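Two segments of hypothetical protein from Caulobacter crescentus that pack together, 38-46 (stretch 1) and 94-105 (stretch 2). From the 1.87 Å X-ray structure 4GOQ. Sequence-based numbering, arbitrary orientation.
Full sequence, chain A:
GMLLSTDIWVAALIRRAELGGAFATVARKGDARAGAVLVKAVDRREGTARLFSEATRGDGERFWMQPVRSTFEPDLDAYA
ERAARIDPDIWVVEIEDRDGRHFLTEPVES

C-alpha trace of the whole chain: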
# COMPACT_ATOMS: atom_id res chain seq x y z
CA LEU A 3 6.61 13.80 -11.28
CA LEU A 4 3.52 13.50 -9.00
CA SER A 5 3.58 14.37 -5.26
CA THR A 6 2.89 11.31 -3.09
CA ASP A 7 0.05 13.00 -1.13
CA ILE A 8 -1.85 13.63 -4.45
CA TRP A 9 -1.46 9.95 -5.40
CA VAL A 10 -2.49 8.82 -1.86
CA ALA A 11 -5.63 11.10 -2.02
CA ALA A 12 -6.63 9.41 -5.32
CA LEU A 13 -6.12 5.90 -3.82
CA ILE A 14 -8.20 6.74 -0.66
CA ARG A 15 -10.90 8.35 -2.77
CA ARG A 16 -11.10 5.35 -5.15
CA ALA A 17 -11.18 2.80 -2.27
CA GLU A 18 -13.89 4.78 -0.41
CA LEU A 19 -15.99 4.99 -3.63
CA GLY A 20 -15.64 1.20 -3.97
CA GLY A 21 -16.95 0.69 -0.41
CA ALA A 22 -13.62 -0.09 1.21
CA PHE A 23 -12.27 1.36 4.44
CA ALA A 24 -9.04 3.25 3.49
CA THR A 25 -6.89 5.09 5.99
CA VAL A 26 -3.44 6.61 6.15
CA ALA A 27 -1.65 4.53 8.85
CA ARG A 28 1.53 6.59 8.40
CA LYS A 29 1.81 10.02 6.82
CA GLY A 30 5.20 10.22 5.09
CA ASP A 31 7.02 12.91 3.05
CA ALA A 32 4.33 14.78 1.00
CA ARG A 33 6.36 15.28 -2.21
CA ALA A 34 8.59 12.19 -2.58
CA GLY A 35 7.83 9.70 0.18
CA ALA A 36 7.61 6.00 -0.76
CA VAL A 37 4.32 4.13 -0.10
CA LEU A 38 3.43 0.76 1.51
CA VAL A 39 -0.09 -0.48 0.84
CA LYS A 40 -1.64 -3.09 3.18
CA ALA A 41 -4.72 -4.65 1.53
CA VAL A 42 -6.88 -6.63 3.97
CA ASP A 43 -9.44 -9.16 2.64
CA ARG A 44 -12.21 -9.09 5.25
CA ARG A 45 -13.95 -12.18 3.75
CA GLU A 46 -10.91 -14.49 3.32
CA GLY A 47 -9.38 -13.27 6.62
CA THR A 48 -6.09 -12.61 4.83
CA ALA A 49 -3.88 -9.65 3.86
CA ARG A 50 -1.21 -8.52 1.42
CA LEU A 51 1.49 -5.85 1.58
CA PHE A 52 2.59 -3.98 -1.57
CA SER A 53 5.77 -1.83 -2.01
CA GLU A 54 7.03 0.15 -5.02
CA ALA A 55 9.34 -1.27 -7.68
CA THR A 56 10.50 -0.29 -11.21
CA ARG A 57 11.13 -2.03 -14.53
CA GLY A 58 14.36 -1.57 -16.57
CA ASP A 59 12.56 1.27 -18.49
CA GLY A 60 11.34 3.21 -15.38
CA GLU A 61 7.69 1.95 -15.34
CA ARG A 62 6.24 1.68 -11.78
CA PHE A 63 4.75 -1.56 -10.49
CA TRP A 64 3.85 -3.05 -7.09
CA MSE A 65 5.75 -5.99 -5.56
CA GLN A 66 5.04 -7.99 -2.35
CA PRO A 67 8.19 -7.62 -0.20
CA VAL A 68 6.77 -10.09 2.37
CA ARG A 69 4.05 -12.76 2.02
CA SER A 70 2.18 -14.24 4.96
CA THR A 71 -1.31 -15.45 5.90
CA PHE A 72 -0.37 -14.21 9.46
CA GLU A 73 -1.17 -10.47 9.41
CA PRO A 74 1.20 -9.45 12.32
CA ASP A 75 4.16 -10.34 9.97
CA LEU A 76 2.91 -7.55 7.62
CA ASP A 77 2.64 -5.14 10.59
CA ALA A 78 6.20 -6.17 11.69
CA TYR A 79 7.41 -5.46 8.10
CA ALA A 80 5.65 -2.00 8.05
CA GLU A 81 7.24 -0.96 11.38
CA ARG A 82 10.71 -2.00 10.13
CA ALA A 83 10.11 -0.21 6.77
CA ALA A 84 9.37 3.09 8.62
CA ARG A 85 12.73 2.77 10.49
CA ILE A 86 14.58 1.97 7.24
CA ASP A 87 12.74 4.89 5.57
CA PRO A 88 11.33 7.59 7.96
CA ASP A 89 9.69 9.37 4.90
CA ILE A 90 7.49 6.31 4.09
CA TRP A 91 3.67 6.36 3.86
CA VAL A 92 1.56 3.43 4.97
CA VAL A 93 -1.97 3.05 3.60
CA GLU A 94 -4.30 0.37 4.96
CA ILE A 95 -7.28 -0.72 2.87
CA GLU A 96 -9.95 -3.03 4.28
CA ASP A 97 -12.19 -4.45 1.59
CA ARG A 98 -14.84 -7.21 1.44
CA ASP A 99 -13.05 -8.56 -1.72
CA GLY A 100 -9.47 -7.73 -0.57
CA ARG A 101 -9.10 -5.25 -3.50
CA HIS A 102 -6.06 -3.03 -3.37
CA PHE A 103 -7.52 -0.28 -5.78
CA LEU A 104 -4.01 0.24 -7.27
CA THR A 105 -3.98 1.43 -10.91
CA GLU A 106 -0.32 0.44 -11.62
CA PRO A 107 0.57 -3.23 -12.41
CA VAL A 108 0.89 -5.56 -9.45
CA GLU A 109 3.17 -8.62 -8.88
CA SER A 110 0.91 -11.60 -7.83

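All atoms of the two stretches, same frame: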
# COMPACT_ATOMS: atom_id res chain seq x y z
N LEU A 38 3.77 2.15 1.23
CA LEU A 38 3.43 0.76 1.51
C LEU A 38 1.93 0.68 1.53
O LEU A 38 1.30 1.46 2.21
CB LEU A 38 3.97 0.26 2.87
CG LEU A 38 5.43 -0.09 3.05
CD1 LEU A 38 5.63 -0.77 4.42
CD2 LEU A 38 5.94 -1.04 1.93
N VAL A 39 1.35 -0.29 0.82
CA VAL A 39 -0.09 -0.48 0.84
C VAL A 39 -0.40 -1.84 1.45
O VAL A 39 0.08 -2.85 0.94
CB VAL A 39 -0.74 -0.33 -0.56
CG1 VAL A 39 -2.25 -0.59 -0.51
CG2 VAL A 39 -0.45 1.04 -1.16
N LYS A 40 -1.18 -1.86 2.53
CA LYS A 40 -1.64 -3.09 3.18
C LYS A 40 -3.08 -3.31 2.77
O LYS A 40 -3.94 -2.53 3.15
CB LYS A 40 -1.52 -2.96 4.70
CG LYS A 40 -1.92 -4.25 5.45
CD LYS A 40 -1.86 -3.91 6.96
CE LYS A 40 -2.31 -5.02 7.83
NZ LYS A 40 -2.52 -4.52 9.23
N ALA A 41 -3.36 -4.36 1.99
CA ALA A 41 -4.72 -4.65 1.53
C ALA A 41 -5.26 -5.84 2.31
O ALA A 41 -4.71 -6.93 2.24
CB ALA A 41 -4.71 -4.93 0.03
N VAL A 42 -6.30 -5.61 3.11
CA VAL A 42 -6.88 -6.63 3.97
C VAL A 42 -8.17 -7.13 3.34
O VAL A 42 -9.05 -6.33 3.03
CB VAL A 42 -7.12 -6.12 5.43
CG1 VAL A 42 -7.76 -7.20 6.31
CG2 VAL A 42 -5.82 -5.62 6.06
N ASP A 43 -8.26 -8.47 3.17
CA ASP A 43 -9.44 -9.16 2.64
C ASP A 43 -10.25 -9.59 3.83
O ASP A 43 -9.86 -10.51 4.56
CB ASP A 43 -9.03 -10.33 1.71
CG ASP A 43 -10.16 -11.00 0.92
OD1 ASP A 43 -11.32 -11.02 1.42
OD2 ASP A 43 -9.88 -11.54 -0.18
N ARG A 44 -11.35 -8.86 4.08
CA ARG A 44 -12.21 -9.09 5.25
C ARG A 44 -12.90 -10.46 5.18
O ARG A 44 -13.06 -11.12 6.22
CB ARG A 44 -13.26 -7.96 5.40
CG ARG A 44 -12.69 -6.53 5.37
CD ARG A 44 -13.63 -5.54 6.02
NE ARG A 44 -13.86 -4.35 5.19
CZ ARG A 44 -14.91 -4.19 4.38
NH1 ARG A 44 -15.83 -5.14 4.28
NH2 ARG A 44 -15.04 -3.08 3.67
N ARG A 45 -13.28 -10.90 3.96
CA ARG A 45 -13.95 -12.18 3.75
C ARG A 45 -13.02 -13.38 3.95
O ARG A 45 -13.36 -14.29 4.69
CB ARG A 45 -14.58 -12.25 2.36
CG ARG A 45 -16.08 -12.07 2.37
CD ARG A 45 -16.76 -12.95 1.33
NE ARG A 45 -16.56 -12.45 -0.03
CZ ARG A 45 -17.37 -11.58 -0.64
NH1 ARG A 45 -18.42 -11.09 -0.00
NH2 ARG A 45 -17.12 -11.20 -1.88
N GLU A 46 -11.86 -13.38 3.26
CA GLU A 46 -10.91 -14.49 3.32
C GLU A 46 -10.09 -14.50 4.62
O GLU A 46 -9.42 -15.51 4.91
CB GLU A 46 -9.97 -14.45 2.12
CG GLU A 46 -10.63 -14.77 0.79
CD GLU A 46 -9.69 -14.93 -0.41
OE1 GLU A 46 -8.51 -14.51 -0.31
OE2 GLU A 46 -10.16 -15.45 -1.44
N GLU A 94 -3.64 1.65 4.68
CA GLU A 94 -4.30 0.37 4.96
C GLU A 94 -5.68 0.42 4.33
O GLU A 94 -6.40 1.41 4.47
CB GLU A 94 -4.35 0.12 6.50
CG GLU A 94 -4.88 -1.24 6.89
CD GLU A 94 -4.62 -1.62 8.34
OE1 GLU A 94 -4.41 -0.71 9.17
OE2 GLU A 94 -4.63 -2.83 8.65
N ILE A 95 -6.01 -0.62 3.55
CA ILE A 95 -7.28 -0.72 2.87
C ILE A 95 -7.95 -2.01 3.32
O ILE A 95 -7.36 -3.09 3.20
CB ILE A 95 -7.11 -0.65 1.32
CG1 ILE A 95 -6.48 0.73 0.88
CG2 ILE A 95 -8.44 -0.92 0.61
CD1 ILE A 95 -6.02 0.78 -0.49
N GLU A 96 -9.17 -1.90 3.83
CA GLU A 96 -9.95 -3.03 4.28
C GLU A 96 -11.14 -3.16 3.36
O GLU A 96 -11.99 -2.28 3.28
CB GLU A 96 -10.36 -2.86 5.74
CG GLU A 96 -9.28 -3.25 6.73
CD GLU A 96 -9.66 -3.06 8.18
OE1 GLU A 96 -9.58 -1.90 8.66
OE2 GLU A 96 -10.02 -4.05 8.84
N ASP A 97 -11.16 -4.25 2.59
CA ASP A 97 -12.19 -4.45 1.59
C ASP A 97 -12.75 -5.85 1.66
O ASP A 97 -12.01 -6.80 1.90
CB ASP A 97 -11.61 -4.17 0.19
CG ASP A 97 -12.62 -4.32 -0.94
OD1 ASP A 97 -13.59 -3.53 -0.97
OD2 ASP A 97 -12.42 -5.20 -1.80
N ARG A 98 -14.08 -5.96 1.45
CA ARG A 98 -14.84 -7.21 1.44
C ARG A 98 -14.24 -8.21 0.44
O ARG A 98 -14.27 -9.41 0.71
CB ARG A 98 -16.30 -6.92 1.08
N ASP A 99 -13.67 -7.72 -0.69
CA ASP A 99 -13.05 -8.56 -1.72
C ASP A 99 -11.50 -8.52 -1.69
O ASP A 99 -10.85 -9.12 -2.54
CB ASP A 99 -13.57 -8.15 -3.12
CG ASP A 99 -15.10 -8.19 -3.25
OD1 ASP A 99 -15.69 -9.26 -2.94
OD2 ASP A 99 -15.70 -7.16 -3.65
N GLY A 100 -10.92 -7.85 -0.70
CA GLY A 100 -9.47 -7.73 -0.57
C GLY A 100 -8.78 -6.93 -1.66
O GLY A 100 -7.55 -7.04 -1.82
N ARG A 101 -9.57 -6.12 -2.41
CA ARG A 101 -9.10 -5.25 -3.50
C ARG A 101 -8.10 -4.28 -2.97
O ARG A 101 -8.28 -3.76 -1.86
CB ARG A 101 -10.27 -4.47 -4.14
CG ARG A 101 -11.19 -5.34 -4.99
CD ARG A 101 -12.40 -4.57 -5.49
NE ARG A 101 -13.29 -4.18 -4.39
CZ ARG A 101 -14.32 -3.35 -4.51
NH1 ARG A 101 -14.61 -2.81 -5.69
NH2 ARG A 101 -15.05 -3.03 -3.45
N HIS A 102 -7.07 -4.00 -3.76
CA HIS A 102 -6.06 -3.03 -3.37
C HIS A 102 -6.31 -1.64 -4.01
O HIS A 102 -5.68 -0.67 -3.58
CB HIS A 102 -4.65 -3.54 -3.70
CG HIS A 102 -4.54 -4.04 -5.12
ND1 HIS A 102 -4.61 -3.18 -6.18
CD2 HIS A 102 -4.44 -5.31 -5.58
CE1 HIS A 102 -4.50 -3.94 -7.27
NE2 HIS A 102 -4.40 -5.23 -6.95
N PHE A 103 -7.19 -1.54 -5.07
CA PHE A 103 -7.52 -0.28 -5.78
C PHE A 103 -6.30 0.42 -6.42
O PHE A 103 -6.35 1.61 -6.74
CB PHE A 103 -8.26 0.71 -4.83
CG PHE A 103 -9.56 0.11 -4.33
CD1 PHE A 103 -10.71 0.14 -5.11
CD2 PHE A 103 -9.62 -0.53 -3.09
CE1 PHE A 103 -11.91 -0.41 -4.64
CE2 PHE A 103 -10.82 -1.08 -2.63
CZ PHE A 103 -11.95 -1.01 -3.40
N LEU A 104 -5.21 -0.33 -6.64
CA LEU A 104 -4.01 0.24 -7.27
C LEU A 104 -4.20 0.27 -8.77
O LEU A 104 -4.66 -0.73 -9.34
CB LEU A 104 -2.77 -0.58 -6.89
CG LEU A 104 -2.43 -0.59 -5.38
CD1 LEU A 104 -1.41 -1.69 -5.03
CD2 LEU A 104 -2.01 0.80 -4.90
N THR A 105 -3.81 1.36 -9.44
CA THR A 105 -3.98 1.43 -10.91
C THR A 105 -2.76 0.89 -11.66
O THR A 105 -2.89 0.48 -12.80
CB THR A 105 -4.31 2.84 -11.39
OG1 THR A 105 -3.21 3.72 -11.13
CG2 THR A 105 -5.59 3.38 -10.78
O HOH W 1 -5.65 -8.36 -0.15
O HOH W 2 -8.06 -4.73 0.57
O HOH W 3 -15.54 -3.58 0.94

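Strand 38-43 and strand 94-97 lie side by side as parallel neighbours in a sheet, their axes 17° apart and 4.8 Å from each other at closest approach. The register pairs Lys40 with Glu94, Ala41 with Ile95, Val42 with Glu96 and Asp43 with Asp97. Hydrogen bonds follow the alternating parallel pattern: Ile95 N donates to Lys40 O (2.8 Å), Val42 N to Ile95 O (2.7 Å), Asp97 N to Val42 O (3.0 Å) and Arg44 N to Asp97 O (3.1 Å). All four are nearly straight, with angles at hydrogen of 171° or more. CA-H...O contacts supplement the ladder, from Glu94 CA to Lys40 O (3.4 Å), Ala41 CA to Ile95 O (3.5 Å) and Asp43 CA to Asp97 O (3.6 Å). The CA atoms of Asp43 and Asp97 are 5.6 Å apart, wider than in the preceding pairs, as the strands come to their end.

Stretch 2 then reverses in a type I turn from Asp97 to Gly100, closed by Gly100 N to Asp97 O (3.0 Å). The turn brings Gly100 CA to 3.5 Å from Asp43 CB. Gly100 has a positive phi of 67°, which favours glycine, and an ideal CB here would sit 2.5 Å from Asp43 CB, a clash. At the end of the turn, water 1 donates to Ala41 O and Gly100 O, both at 2.9 Å, linking the two backbones.

On the face carrying Lys40, Val42, Glu94 and Glu96, the fully extended Lys40 reaches Glu94 in a salt bridge, NZ to OE2 at 2.8 Å. Val42 CB packs against Glu96 CG at 3.8 Å, so the aliphatic part of the glutamate serves as its neighbour. Ala41, on the other face with Ile95, Asp43 and Asp97, has its CB 4.0 Å from His102 CB. Val39 bridges two apolar partners: its CG1 lies 4.0 Å from Ile95 CD1, and its CG2 4.1 Å from Leu104 CD2.

Asp97 braces the turn and the residue after it. Its OD2 accepts from Asp99 N (3.0 Å), Arg101 N (3.1 Å) and Arg101 NE (2.9 Å), and its OD1 from Arg101 NH2 (2.9 Å), the last two as parts of a salt bridge. Asp43 does a comparable job in stretch 1: its OD1 accepts from Glu46 N (3.0 Å), and weakly from Arg45 N (3.2 Å), tying down the helical-phi/psi segment that follows the strand.

The two arginines after the strand reach over the turn. Arg44 lays one guanidinium face over Asp97 CA and Arg98 N, and its NH2 makes a weak hydrogen bond to Glu96 O (3.2 Å). Water 3 extends this link, donating to Asp97 OD1 (2.7 Å) and accepting from Arg98 N (2.8 Å) and, weakly, from Arg44 NH2 (2.8 Å). Arg45 NH2 forms a salt bridge with Asp99 OD1 at 2.6 Å, but Arg45 is exposed and poorly ordered, so this distance is less certain than those along the ladder.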